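Local coordinates for RE68959p (Drosophila melanogaster, PDB 6XWU), which probably helps maintain centromeres as the kinetochore protein CENP-C, its C-terminal cupin domain assembling with a second copy of itself, at residues Y1341-M1346 / S1395-I1400; L1354-Q1359 / L1406-S1411; F1314-G1319 / R1337-Q1342; D1292-A1297 / S1307-L1312. All coordinates share one frame; numbering follows the deposited sequence.

Contact 1: residues Y1341-M1346 / S1395-I1400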
loop_
_atom_site.group_PDB
_atom_site.type_symbol
_atom_site.label_atom_id
_atom_site.label_comp_id
_atom_site.label_asym_id
_atom_site.label_seq_id
_atom_site.Cartn_x
_atom_site.Cartn_y
_atom_site.Cartn_z
ATOM N N TYR A 1341 -11.958 2.717 18.214
ATOM C CA TYR A 1341 -11.488 1.856 19.299
ATOM C C TYR A 1341 -11.800 0.378 19.072
ATOM O O TYR A 1341 -11.746 -0.415 20.014
ATOM C CB TYR A 1341 -12.068 2.306 20.641
ATOM C CG TYR A 1341 -11.620 3.685 21.060
ATOM C CD1 TYR A 1341 -10.283 4.051 21.002
ATOM C CD2 TYR A 1341 -12.533 4.616 21.519
ATOM C CE1 TYR A 1341 -9.870 5.309 21.391
ATOM C CE2 TYR A 1341 -12.132 5.873 21.913
ATOM C CZ TYR A 1341 -10.803 6.215 21.849
ATOM O OH TYR A 1341 -10.416 7.476 22.245
ATOM N N GLN A 1342 -12.124 -0.023 17.845
ATOM C CA GLN A 1342 -12.510 -1.408 17.595
ATOM C C GLN A 1342 -11.311 -2.354 17.688
ATOM O O GLN A 1342 -10.197 -2.001 17.295
ATOM C CB GLN A 1342 -13.153 -1.540 16.219
ATOM C CG GLN A 1342 -13.717 -2.924 15.968
ATOM C CD GLN A 1342 -14.560 -3.010 14.716
ATOM O OE1 GLN A 1342 -14.382 -2.239 13.782
ATOM N NE2 GLN A 1342 -15.491 -3.960 14.695
ATOM N N LYS A 1343 -11.568 -3.574 18.183
ATOM C CA LYS A 1343 -10.563 -4.618 18.360
ATOM C C LYS A 1343 -10.758 -5.729 17.336
ATOM O O LYS A 1343 -11.876 -6.230 17.167
ATOM C CB LYS A 1343 -10.658 -5.233 19.760
ATOM C CG LYS A 1343 -10.547 -4.294 20.943
ATOM C CD LYS A 1343 -10.272 -5.127 22.200
ATOM C CE LYS A 1343 -9.755 -4.300 23.363
ATOM N NZ LYS A 1343 -10.661 -3.164 23.687
ATOM N N ARG A 1344 -9.671 -6.141 16.682
ATOM C CA ARG A 1344 -9.647 -7.383 15.914
ATOM C C ARG A 1344 -9.022 -8.471 16.774
ATOM O O ARG A 1344 -7.899 -8.307 17.264
ATOM C CB ARG A 1344 -8.857 -7.220 14.611
ATOM C CG ARG A 1344 -8.889 -8.472 13.697
ATOM C CD ARG A 1344 -8.257 -8.134 12.352
ATOM N NE ARG A 1344 -8.340 -9.170 11.314
ATOM C CZ ARG A 1344 -7.339 -9.981 10.969
ATOM N NH1 ARG A 1344 -6.182 -9.947 11.613
ATOM N NH2 ARG A 1344 -7.499 -10.851 9.982
ATOM N N SER A 1345 -9.740 -9.582 16.943
ATOM C CA SER A 1345 -9.295 -10.639 17.834
ATOM C C SER A 1345 -7.994 -11.254 17.333
ATOM O O SER A 1345 -7.555 -11.033 16.202
ATOM C CB SER A 1345 -10.371 -11.717 17.974
ATOM O OG SER A 1345 -11.535 -11.186 18.586
ATOM N N MET A 1346 -7.367 -12.035 18.205
ATOM C CA MET A 1346 -6.070 -12.605 17.882
ATOM C C MET A 1346 -6.178 -13.549 16.693
ATOM O O MET A 1346 -7.093 -14.376 16.615
ATOM C CB MET A 1346 -5.507 -13.359 19.089
ATOM C CG MET A 1346 -4.090 -13.847 18.877
ATOM S SD MET A 1346 -4.037 -15.529 18.216
ATOM C CE MET A 1346 -4.032 -16.475 19.743
ATOM N N SER A 1395 -2.724 -9.336 17.477
ATOM C CA SER A 1395 -3.999 -8.673 17.713
ATOM C C SER A 1395 -3.863 -7.211 17.302
ATOM O O SER A 1395 -2.774 -6.639 17.384
ATOM C CB SER A 1395 -4.413 -8.762 19.195
ATOM O OG SER A 1395 -4.844 -10.070 19.533
ATOM N N ILE A 1396 -4.971 -6.601 16.875
ATOM C CA ILE A 1396 -4.963 -5.216 16.406
ATOM C C ILE A 1396 -6.098 -4.459 17.072
ATOM O O ILE A 1396 -7.229 -4.955 17.145
ATOM C CB ILE A 1396 -5.124 -5.124 14.875
ATOM C CG1 ILE A 1396 -4.060 -5.946 14.144
ATOM C CG2 ILE A 1396 -5.097 -3.663 14.438
ATOM C CD1 ILE A 1396 -4.378 -6.132 12.678
ATOM N N GLN A 1397 -5.809 -3.244 17.536
ATOM C CA GLN A 1397 -6.856 -2.382 18.060
ATOM C C GLN A 1397 -6.716 -0.988 17.468
ATOM O O GLN A 1397 -5.612 -0.440 17.421
ATOM C CB GLN A 1397 -6.821 -2.301 19.591
ATOM C CG GLN A 1397 -7.862 -1.336 20.136
ATOM C CD GLN A 1397 -8.170 -1.554 21.603
ATOM O OE1 GLN A 1397 -9.297 -1.332 22.045
ATOM N NE2 GLN A 1397 -7.171 -1.980 22.368
ATOM N N ASN A 1398 -7.834 -0.438 16.996
ATOM C CA ASN A 1398 -7.870 0.960 16.591
ATOM C C ASN A 1398 -7.550 1.823 17.808
ATOM O O ASN A 1398 -8.211 1.707 18.845
ATOM C CB ASN A 1398 -9.251 1.281 16.022
ATOM C CG ASN A 1398 -9.326 2.654 15.405
ATOM O OD1 ASN A 1398 -8.372 3.423 15.459
ATOM N ND2 ASN A 1398 -10.467 2.967 14.807
ATOM N N ALA A 1399 -6.508 2.654 17.713
ATOM C CA ALA A 1399 -6.079 3.412 18.887
ATOM C C ALA A 1399 -6.839 4.714 19.099
ATOM O O ALA A 1399 -6.658 5.343 20.148
ATOM C CB ALA A 1399 -4.583 3.726 18.814
ATOM N N ILE A 1400 -7.681 5.141 18.159
ATOM C CA ILE A 1400 -8.281 6.470 18.222
ATOM C C ILE A 1400 -9.798 6.381 18.091
ATOM O O ILE A 1400 -10.361 5.363 17.682
ATOM C CB ILE A 1400 -7.702 7.413 17.146
ATOM C CG1 ILE A 1400 -7.782 6.754 15.763
ATOM C CG2 ILE A 1400 -6.263 7.755 17.474
ATOM C CD1 ILE A 1400 -7.418 7.681 14.639
#

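Contact 2: residues L1354-Q1359 / L1406-S1411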
loop_
_atom_site.group_PDB
_atom_site.type_symbol
_atom_site.label_atom_id
_atom_site.label_comp_id
_atom_site.label_asym_id
_atom_site.label_seq_id
_atom_site.Cartn_x
_atom_site.Cartn_y
_atom_site.Cartn_z
ATOM N N LEU A 1354 2.718 -11.602 6.671
ATOM C CA LEU A 1354 1.984 -10.478 6.131
ATOM C C LEU A 1354 2.637 -9.188 6.574
ATOM O O LEU A 1354 3.483 -9.162 7.472
ATOM C CB LEU A 1354 0.498 -10.530 6.521
ATOM C CG LEU A 1354 0.039 -10.395 7.965
ATOM C CD1 LEU A 1354 -1.379 -9.892 7.975
ATOM C CD2 LEU A 1354 0.112 -11.730 8.666
ATOM N N LYS A 1355 2.278 -8.116 5.879
ATOM C CA LYS A 1355 2.660 -6.779 6.291
ATOM C C LYS A 1355 1.386 -5.981 6.493
ATOM O O LYS A 1355 0.433 -6.126 5.726
ATOM C CB LYS A 1355 3.573 -6.105 5.248
ATOM C CG LYS A 1355 4.864 -6.885 4.961
ATOM C CD LYS A 1355 5.659 -6.268 3.818
ATOM C CE LYS A 1355 6.850 -7.136 3.437
ATOM N NZ LYS A 1355 6.411 -8.396 2.791
ATOM N N LEU A 1356 1.356 -5.176 7.541
ATOM C CA LEU A 1356 0.234 -4.282 7.802
ATOM C C LEU A 1356 0.747 -2.865 7.675
ATOM O O LEU A 1356 1.738 -2.513 8.320
ATOM C CB LEU A 1356 -0.352 -4.509 9.199
ATOM C CG LEU A 1356 -0.716 -5.951 9.543
ATOM C CD1 LEU A 1356 -1.103 -6.030 11.022
ATOM C CD2 LEU A 1356 -1.848 -6.431 8.659
ATOM N N LEU A 1357 0.099 -2.063 6.826
ATOM C CA LEU A 1357 0.574 -0.722 6.506
ATOM C C LEU A 1357 -0.573 0.247 6.771
ATOM O O LEU A 1357 -1.666 0.068 6.228
ATOM C CB LEU A 1357 1.033 -0.653 5.046
ATOM C CG LEU A 1357 1.522 0.678 4.469
ATOM C CD1 LEU A 1357 2.534 1.312 5.389
ATOM C CD2 LEU A 1357 2.136 0.448 3.106
ATOM N N VAL A 1358 -0.342 1.249 7.611
ATOM C CA VAL A 1358 -1.430 2.127 8.044
ATOM C C VAL A 1358 -1.746 3.125 6.938
ATOM O O VAL A 1358 -0.873 3.874 6.488
ATOM C CB VAL A 1358 -1.084 2.852 9.353
ATOM C CG1 VAL A 1358 -2.258 3.730 9.780
ATOM C CG2 VAL A 1358 -0.756 1.841 10.454
ATOM N N GLN A 1359 -3.008 3.131 6.495
ATOM C CA GLN A 1359 -3.470 4.057 5.466
ATOM C C GLN A 1359 -4.130 5.290 6.056
ATOM O O GLN A 1359 -4.056 6.372 5.463
ATOM C CB GLN A 1359 -4.442 3.346 4.526
ATOM C CG GLN A 1359 -3.738 2.473 3.507
ATOM C CD GLN A 1359 -3.520 3.212 2.202
ATOM O OE1 GLN A 1359 -4.395 3.942 1.742
ATOM N NE2 GLN A 1359 -2.346 3.041 1.607
ATOM N N LEU A 1406 -6.237 0.133 7.606
ATOM C CA LEU A 1406 -4.913 -0.401 7.327
ATOM C C LEU A 1406 -4.955 -1.258 6.068
ATOM O O LEU A 1406 -5.995 -1.806 5.700
ATOM C CB LEU A 1406 -4.337 -1.189 8.520
ATOM C CG LEU A 1406 -4.860 -2.526 9.016
ATOM C CD1 LEU A 1406 -4.540 -3.664 8.063
ATOM C CD2 LEU A 1406 -4.251 -2.834 10.382
ATOM N N MET A 1407 -3.815 -1.331 5.396
ATOM C CA MET A 1407 -3.644 -2.178 4.230
ATOM C C MET A 1407 -3.008 -3.484 4.690
ATOM O O MET A 1407 -2.074 -3.477 5.500
ATOM C CB MET A 1407 -2.775 -1.473 3.186
ATOM C CG MET A 1407 -2.492 -2.317 1.958
ATOM S SD MET A 1407 -1.424 -1.541 0.727
ATOM C CE MET A 1407 -2.240 0.035 0.468
ATOM N N CYS A 1408 -3.550 -4.600 4.210
ATOM C CA CYS A 1408 -3.047 -5.930 4.528
ATOM C C CYS A 1408 -2.391 -6.502 3.280
ATOM O O CYS A 1408 -3.050 -6.618 2.241
ATOM C CB CYS A 1408 -4.175 -6.840 5.008
ATOM S SG CYS A 1408 -3.611 -8.502 5.365
ATOM N N ILE A 1409 -1.102 -6.848 3.391
ATOM C CA ILE A 1409 -0.286 -7.358 2.289
ATOM C C ILE A 1409 0.186 -8.748 2.679
ATOM O O ILE A 1409 1.049 -8.882 3.554
ATOM C CB ILE A 1409 0.932 -6.463 2.008
ATOM C CG1 ILE A 1409 0.534 -4.996 1.812
ATOM C CG2 ILE A 1409 1.749 -7.010 0.853
ATOM C CD1 ILE A 1409 1.726 -4.049 1.780
ATOM N N ARG A 1410 -0.321 -9.774 2.006
ATOM C CA ARG A 1410 0.058 -11.141 2.328
ATOM C C ARG A 1410 1.135 -11.649 1.382
ATOM O O ARG A 1410 1.163 -11.298 0.197
ATOM C CB ARG A 1410 -1.169 -12.053 2.294
ATOM C CG ARG A 1410 -2.241 -11.591 3.279
ATOM C CD ARG A 1410 -2.773 -12.721 4.164
ATOM N NE ARG A 1410 -3.552 -13.690 3.394
ATOM C CZ ARG A 1410 -4.024 -14.838 3.875
ATOM N NH1 ARG A 1410 -3.800 -15.183 5.143
ATOM N NH2 ARG A 1410 -4.720 -15.644 3.081
ATOM N N SER A 1411 2.043 -12.453 1.935
ATOM C CA SER A 1411 3.057 -13.169 1.171
ATOM C C SER A 1411 2.709 -14.658 1.135
ATOM O O SER A 1411 3.128 -15.378 0.228
ATOM C CB SER A 1411 4.445 -12.966 1.784
ATOM O OG SER A 1411 4.933 -11.662 1.516
HETATM O O HOH W 1 3.763 -9.644 2.954
#

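Contact 3: residues F1314-G1319 / R1337-Q1342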
loop_
_atom_site.group_PDB
_atom_site.type_symbol
_atom_site.label_atom_id
_atom_site.label_comp_id
_atom_site.label_asym_id
_atom_site.label_seq_id
_atom_site.Cartn_x
_atom_site.Cartn_y
_atom_site.Cartn_z
ATOM N N PHE A 1314 -16.548 -3.484 0.303
ATOM C CA PHE A 1314 -16.328 -3.856 1.694
ATOM C C PHE A 1314 -17.360 -4.893 2.132
ATOM O O PHE A 1314 -18.551 -4.778 1.818
ATOM C CB PHE A 1314 -16.373 -2.617 2.599
ATOM C CG PHE A 1314 -15.071 -1.853 2.646
ATOM C CD1 PHE A 1314 -14.038 -2.262 3.482
ATOM C CD2 PHE A 1314 -14.872 -0.739 1.834
ATOM C CE1 PHE A 1314 -12.827 -1.577 3.514
ATOM C CE2 PHE A 1314 -13.664 -0.039 1.861
ATOM C CZ PHE A 1314 -12.640 -0.458 2.701
ATOM N N TYR A 1315 -16.891 -5.918 2.839
ATOM C CA TYR A 1315 -17.750 -6.918 3.460
ATOM C C TYR A 1315 -17.367 -7.042 4.927
ATOM O O TYR A 1315 -16.189 -6.966 5.272
ATOM C CB TYR A 1315 -17.619 -8.279 2.765
ATOM N N GLN A 1316 -18.345 -7.251 5.798
ATOM C CA GLN A 1316 -18.058 -7.317 7.224
ATOM C C GLN A 1316 -17.919 -8.768 7.672
ATOM O O GLN A 1316 -18.777 -9.604 7.365
ATOM C CB GLN A 1316 -19.144 -6.616 8.032
ATOM C CG GLN A 1316 -18.670 -6.189 9.401
ATOM C CD GLN A 1316 -19.652 -5.272 10.083
ATOM O OE1 GLN A 1316 -20.559 -5.729 10.768
ATOM N NE2 GLN A 1316 -19.472 -3.967 9.904
ATOM N N VAL A 1317 -16.832 -9.062 8.389
ATOM C CA VAL A 1317 -16.594 -10.379 8.979
ATOM C C VAL A 1317 -16.233 -10.185 10.445
ATOM O O VAL A 1317 -15.226 -9.534 10.753
ATOM C CB VAL A 1317 -15.471 -11.149 8.258
ATOM C CG1 VAL A 1317 -15.196 -12.470 8.964
ATOM C CG2 VAL A 1317 -15.829 -11.380 6.793
ATOM N N ASP A 1318 -17.035 -10.768 11.337
ATOM C CA ASP A 1318 -16.832 -10.681 12.788
ATOM C C ASP A 1318 -16.549 -9.243 13.222
ATOM O O ASP A 1318 -15.618 -8.961 13.980
ATOM C CB ASP A 1318 -15.716 -11.620 13.251
ATOM C CG ASP A 1318 -16.027 -13.081 12.974
ATOM O OD1 ASP A 1318 -17.227 -13.458 12.989
ATOM O OD2 ASP A 1318 -15.066 -13.854 12.747
ATOM N N GLY A 1319 -17.351 -8.319 12.696
ATOM C CA GLY A 1319 -17.308 -6.934 13.108
ATOM C C GLY A 1319 -16.372 -6.032 12.326
ATOM O O GLY A 1319 -16.504 -4.806 12.428
ATOM N N ARG A 1337 -10.953 -1.838 7.622
ATOM C CA ARG A 1337 -11.508 -0.600 8.162
ATOM C C ARG A 1337 -12.049 -0.863 9.563
ATOM O O ARG A 1337 -12.842 -1.792 9.764
ATOM C CB ARG A 1337 -12.606 -0.067 7.232
ATOM C CG ARG A 1337 -13.460 1.067 7.796
ATOM C CD ARG A 1337 -14.875 1.052 7.168
ATOM N NE ARG A 1337 -14.867 1.541 5.795
ATOM C CZ ARG A 1337 -15.799 1.254 4.891
ATOM N NH1 ARG A 1337 -16.822 0.464 5.201
ATOM N NH2 ARG A 1337 -15.706 1.755 3.671
ATOM N N PHE A 1338 -11.623 -0.049 10.529
ATOM C CA PHE A 1338 -11.926 -0.255 11.944
ATOM C C PHE A 1338 -12.820 0.870 12.448
ATOM O O PHE A 1338 -12.505 2.044 12.235
ATOM C CB PHE A 1338 -10.646 -0.254 12.792
ATOM C CG PHE A 1338 -9.858 -1.553 12.744
ATOM C CD1 PHE A 1338 -9.249 -1.956 11.575
ATOM C CD2 PHE A 1338 -9.682 -2.318 13.889
ATOM C CE1 PHE A 1338 -8.503 -3.139 11.536
ATOM C CE2 PHE A 1338 -8.946 -3.508 13.864
ATOM C CZ PHE A 1338 -8.351 -3.908 12.683
ATOM N N LYS A 1339 -13.906 0.510 13.128
ATOM C CA LYS A 1339 -14.686 1.490 13.864
ATOM C C LYS A 1339 -13.853 2.050 15.015
ATOM O O LYS A 1339 -12.831 1.467 15.389
ATOM C CB LYS A 1339 -15.965 0.846 14.392
ATOM C CG LYS A 1339 -16.863 0.298 13.289
ATOM C CD LYS A 1339 -18.193 -0.183 13.857
ATOM C CE LYS A 1339 -19.240 -0.346 12.762
ATOM N NZ LYS A 1339 -19.345 -1.741 12.256
ATOM N N PRO A 1340 -14.261 3.191 15.581
ATOM C CA PRO A 1340 -13.507 3.788 16.695
ATOM C C PRO A 1340 -13.231 2.802 17.822
ATOM O O PRO A 1340 -14.130 2.115 18.307
ATOM C CB PRO A 1340 -14.421 4.926 17.157
ATOM C CG PRO A 1340 -15.099 5.366 15.885
ATOM C CD PRO A 1340 -15.290 4.112 15.059
ATOM N N TYR A 1341 -11.958 2.717 18.214
ATOM C CA TYR A 1341 -11.488 1.856 19.299
ATOM C C TYR A 1341 -11.800 0.378 19.072
ATOM O O TYR A 1341 -11.746 -0.415 20.014
ATOM C CB TYR A 1341 -12.068 2.306 20.641
ATOM C CG TYR A 1341 -11.620 3.685 21.060
ATOM C CD1 TYR A 1341 -10.283 4.051 21.002
ATOM C CD2 TYR A 1341 -12.533 4.616 21.519
ATOM C CE1 TYR A 1341 -9.870 5.309 21.391
ATOM C CE2 TYR A 1341 -12.132 5.873 21.913
ATOM C CZ TYR A 1341 -10.803 6.215 21.849
ATOM O OH TYR A 1341 -10.416 7.476 22.245
ATOM N N GLN A 1342 -12.124 -0.023 17.845
ATOM C CA GLN A 1342 -12.510 -1.408 17.595
ATOM C C GLN A 1342 -11.311 -2.354 17.688
ATOM O O GLN A 1342 -10.197 -2.001 17.295
ATOM C CB GLN A 1342 -13.153 -1.540 16.219
ATOM C CG GLN A 1342 -13.717 -2.924 15.968
ATOM C CD GLN A 1342 -14.560 -3.010 14.716
ATOM O OE1 GLN A 1342 -14.382 -2.239 13.782
ATOM N NE2 GLN A 1342 -15.491 -3.960 14.695
#

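Contact 4: residues D1292-A1297 / S1307-L1312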
loop_
_atom_site.group_PDB
_atom_site.type_symbol
_atom_site.label_atom_id
_atom_site.label_comp_id
_atom_site.label_asym_id
_atom_site.label_seq_id
_atom_site.Cartn_x
_atom_site.Cartn_y
_atom_site.Cartn_z
ATOM N N ASP A 1292 -18.808 8.396 -1.076
ATOM C CA ASP A 1292 -19.283 7.473 -2.095
ATOM C C ASP A 1292 -18.120 6.901 -2.906
ATOM O O ASP A 1292 -16.977 7.368 -2.835
ATOM C CB ASP A 1292 -20.277 8.174 -3.022
ATOM C CG ASP A 1292 -21.722 7.901 -2.646
ATOM O OD1 ASP A 1292 -21.992 7.581 -1.467
ATOM O OD2 ASP A 1292 -22.588 8.005 -3.538
ATOM N N ALA A 1293 -18.437 5.882 -3.703
ATOM C CA ALA A 1293 -17.415 5.162 -4.449
ATOM C C ALA A 1293 -16.766 6.077 -5.484
ATOM O O ALA A 1293 -17.454 6.894 -6.108
ATOM C CB ALA A 1293 -18.016 3.935 -5.133
ATOM N N PRO A 1294 -15.456 5.973 -5.694
ATOM C CA PRO A 1294 -14.800 6.845 -6.664
ATOM C C PRO A 1294 -15.338 6.593 -8.058
ATOM O O PRO A 1294 -15.842 5.495 -8.361
ATOM C CB PRO A 1294 -13.319 6.458 -6.548
ATOM C CG PRO A 1294 -13.317 5.102 -5.946
ATOM C CD PRO A 1294 -14.506 5.059 -5.039
ATOM N N PRO A 1295 -15.256 7.583 -8.944
ATOM C CA PRO A 1295 -15.835 7.421 -10.280
ATOM C C PRO A 1295 -14.974 6.515 -11.143
ATOM O O PRO A 1295 -13.811 6.240 -10.841
ATOM C CB PRO A 1295 -15.857 8.850 -10.828
ATOM C CG PRO A 1295 -14.655 9.477 -10.196
ATOM C CD PRO A 1295 -14.537 8.864 -8.811
ATOM N N SER A 1296 -15.573 6.037 -12.229
ATOM C CA SER A 1296 -14.806 5.305 -13.223
ATOM C C SER A 1296 -13.981 6.278 -14.052
ATOM O O SER A 1296 -14.173 7.496 -14.005
ATOM C CB SER A 1296 -15.720 4.494 -14.136
ATOM O OG SER A 1296 -14.964 3.863 -15.158
ATOM N N ALA A 1297 -13.068 5.728 -14.844
ATOM C CA ALA A 1297 -12.152 6.591 -15.574
ATOM C C ALA A 1297 -11.743 6.016 -16.922
ATOM O O ALA A 1297 -11.727 6.735 -17.927
ATOM C CB ALA A 1297 -10.909 6.853 -14.729
ATOM N N SER A 1307 -6.612 -4.365 -11.233
ATOM C CA SER A 1307 -7.694 -4.326 -10.257
ATOM C C SER A 1307 -7.910 -2.871 -9.849
ATOM O O SER A 1307 -7.111 -2.305 -9.090
ATOM C CB SER A 1307 -7.382 -5.206 -9.046
ATOM O OG SER A 1307 -8.578 -5.473 -8.317
ATOM N N SER A 1308 -8.980 -2.263 -10.348
ATOM C CA SER A 1308 -9.162 -0.850 -10.055
ATOM C C SER A 1308 -9.735 -0.655 -8.654
ATOM O O SER A 1308 -10.331 -1.560 -8.060
ATOM C CB SER A 1308 -10.073 -0.192 -11.092
ATOM O OG SER A 1308 -11.430 -0.419 -10.791
ATOM N N ALA A 1309 -9.556 0.562 -8.129
ATOM C CA ALA A 1309 -10.157 0.897 -6.844
ATOM C C ALA A 1309 -11.670 0.684 -6.850
ATOM O O ALA A 1309 -12.251 0.337 -5.816
ATOM C CB ALA A 1309 -9.825 2.345 -6.482
ATOM N N ASN A 1310 -12.330 0.897 -7.991
ATOM C CA ASN A 1310 -13.776 0.692 -8.046
ATOM C C ASN A 1310 -14.156 -0.774 -7.915
ATOM O O ASN A 1310 -15.330 -1.077 -7.673
ATOM C CB ASN A 1310 -14.338 1.258 -9.346
ATOM C CG ASN A 1310 -13.975 2.709 -9.541
ATOM O OD1 ASN A 1310 -13.050 3.037 -10.286
ATOM N ND2 ASN A 1310 -14.692 3.590 -8.860
ATOM N N GLU A 1311 -13.190 -1.685 -8.070
ATOM C CA GLU A 1311 -13.455 -3.100 -7.858
ATOM C C GLU A 1311 -13.729 -3.388 -6.398
ATOM O O GLU A 1311 -14.444 -4.346 -6.084
ATOM C CB GLU A 1311 -12.272 -3.951 -8.329
ATOM C CG GLU A 1311 -12.334 -4.377 -9.779
ATOM C CD GLU A 1311 -11.754 -5.755 -10.010
ATOM O OE1 GLU A 1311 -10.526 -5.864 -10.170
ATOM O OE2 GLU A 1311 -12.531 -6.733 -10.033
ATOM N N LEU A 1312 -13.177 -2.568 -5.505
ATOM C CA LEU A 1312 -13.233 -2.834 -4.078
ATOM C C LEU A 1312 -14.671 -2.770 -3.579
ATOM O O LEU A 1312 -15.423 -1.856 -3.924
ATOM C CB LEU A 1312 -12.360 -1.833 -3.320
ATOM C CG LEU A 1312 -10.857 -1.895 -3.654
ATOM C CD1 LEU A 1312 -10.086 -0.686 -3.129
ATOM C CD2 LEU A 1312 -10.256 -3.183 -3.116
#

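Contact 1: residues Y1341-M1346 / S1395-I1400
Ser1395 meets Met1346 at the start of an antiparallel pairing in the smaller, four-stranded sheet of the cupin jelly roll. The axes of the short strand segments 1343-1346 and 1395-1398 approach to 4.7 Å, with directions differing by 171°. Ser1395 OG rests 3.4 Å from Met1346 CB, a plain van der Waals contact. One residue on, Ile1396 and Arg1344 form a hydrogen-bonded pair: Arg1344 N reaches Ile1396 O at 2.8 Å, whereas the return bond from Ile1396 N to Arg1344 O is weak. Their side chains share a face, and the extended chain of Arg1344 carries its NE and NH1 on to the hydroxyls of Tyr1322 and Tyr1394. Gln1397 stands on the other face, side by side with Lys1343. A bend at the last torsion (chi4 55°) turns Lys1343 NZ in to 2.8 Å from Gln1397 OE1, which it meets from above the amide carbonyl plane. Asn1398 N gives Gln1342 O a nearly straight bond of 2.8 Å. Its side-chain OD1 accepts from Ile1400 N, making an Asx turn as the strand ends, while ND2 bonds to Lys1339 O and Lys1402 O. Ala1399 O lies at the edge of the Tyr1341 ring, 3.4 Å from CE1. Ile1400 O accepts from Tyr1341 N at 3.1 Å and also sits over one face of that ring, 3.5 Å above its plane and displaced toward the rim.

Contact 2: residues L1354-Q1359 / L1406-S1411
Leu1356 and Leu1406 meet slantwise in the apolar centre, CD2 of the first 3.9 Å from CD1 of the second. On the same face Leu1354 CD1 packs on Cys1408 SG at 3.7 Å. The opposite face carries Leu1357 beside Met1407 and Lys1355 beside Ile1409. Four backbone bonds zip these antiparallel strands together in two reciprocal pairs; the tightest include Met1407 N to Leu1357 O at 2.7 Å, almost straight. At one end Gln1359 slants across Met1407, its CG 4.1 Å from Met1407 CB. Cutting Gln1359 back to an alanine removes that CG, which is likely to open a gap beside Met1407 CB. The polar edge lies at the other end, where a bend at chi4 (70°) brings Lys1355 NZ to a water 2.9 Å away. That water donates to Ile1409 O and also bonds Ser1411 OG, bridging lysine and chain terminus. Both strands belong to the larger cupin sheet, between strands 1333-1338 and 1385-1388. The Leu1356 face packs on Ile1396 of the smaller sheet, as in a jelly-roll core, while Leu1357, Met1407 and Ile1409 pack against the second subunit.

Contact 3: residues F1314-G1319 / R1337-Q1342
Arg1337 lays its guanidinium over the ring of Phe1314, joining the edge strand 1315-1317 of the larger cupin sheet to strand 1333-1338, two places along, by a cation-pi stack. Arg1337 CZ stands 3.8 Å from the ring centroid and over its centre, the two planes 30° apart. NH2 comes nearest, 3.2 Å from Phe1314 CD2. A bend at chi3 (-74°) folds the arginine chain so that its flat end reaches the ring face. The second tie is polar: Gln1342 NE2 donates to Gly1319 O at 2.6 Å, approaching from well above the carbonyl plane. Gly1319 has phi 91°, where a CB would jam against the preceding carbonyl oxygen and crowd Gln1342 NE2. The amide of Gln1342 is held from its other end by Lys1339 N, which donates to OE1 at 2.9 Å. This bond spans the type II turn 1339-1342, itself closed by Gln1342 N to Lys1339 O at 3.0 Å. A leucine in place of Gln1342 is likely to leave both Gly1319 O and Lys1339 N without these mates and weaken the link between the two loops. Further out, Asp1321 forms a salt bridge with Arg1337 NH1, and Leu1287 O accepts from NE, fixing the guanidinium from the side of the N-terminal helix. Asp1321 OD1 also takes Gln1316 NE2, a donor lying 3.2 Å from Lys1339 NZ without bonding to it.

Contact 4: residues D1292-A1297 / S1307-L1312
Asn1310, with CG beside its own backbone N (chi1 -55°) and the amide turned by chi2 of 100°, swings its end toward Pro1294 and Pro1295. It projects from a short 3-10 turn, 1309-1311, that faces the loop following helix 1275-1287. In that loop Pro1294, Pro1295 and Ser1296 all have the extended backbone angles of a polyproline II stretch, which presents the Pro1294 ring and the carbonyl of Pro1295 to the turn. The contact is mainly the Pro1294 ring passing alongside the Asn1310 side chain, the two running in opposite directions; Pro1294 CG to Ala1309 CB, at 4.5 Å, is peripheral. The polar link is slight: Asn1310 ND2 makes a weak bond to Pro1295 O, and the position of ND2 is itself doubtful because it lies too near Pro1294 O in the model. The closest CA pair, Pro1294 and Asn1310, is 6.4 Å apart, so the loops meet through side chains and not by backbone pairing. Both lean on the N-terminal helix, Pro1294 on Trp1286 and Ala1309 on Leu1283. The second subunit fixes the turn from another direction: its Asp1384 accepts from Ala1309 N, and Ser1307 joins a strand of that chain in an antiparallel ladder. The turn is closed internally by Glu1311 N to Ser1308 O at 2.9 Å and by Leu1312 N to Ala1309 O at 3.1 Å. Across it, Ser1307 OG donates to Glu1311 OE1 at 2.7 Å, from above the carboxylate plane.

From the N terminus, contact 4 comes first, closing a short loop that follows helix 1275-1287 and takes in the start of strand 1306-1307, on the opposite side of the chain's centre from contact 1. Contact 3 follows in series and ties the edge of the larger sheet to the turn at 1339-1342. Contact 1 opens where contact 3 ends, sharing Tyr1341 and Gln1342, and pairs two strands of the smaller sheet after a long excursion through both sheets. Contact 2 crosses it, their segments alternating along the chain, and pairs inner strands of the larger sheet. The two sheets meet where Ile1396 CD1 packs on Leu1356 CD1 at 3.7 Å. Contacts 2 and 4 touch the second subunit at several residues, contact 1 through Ile1400 alone.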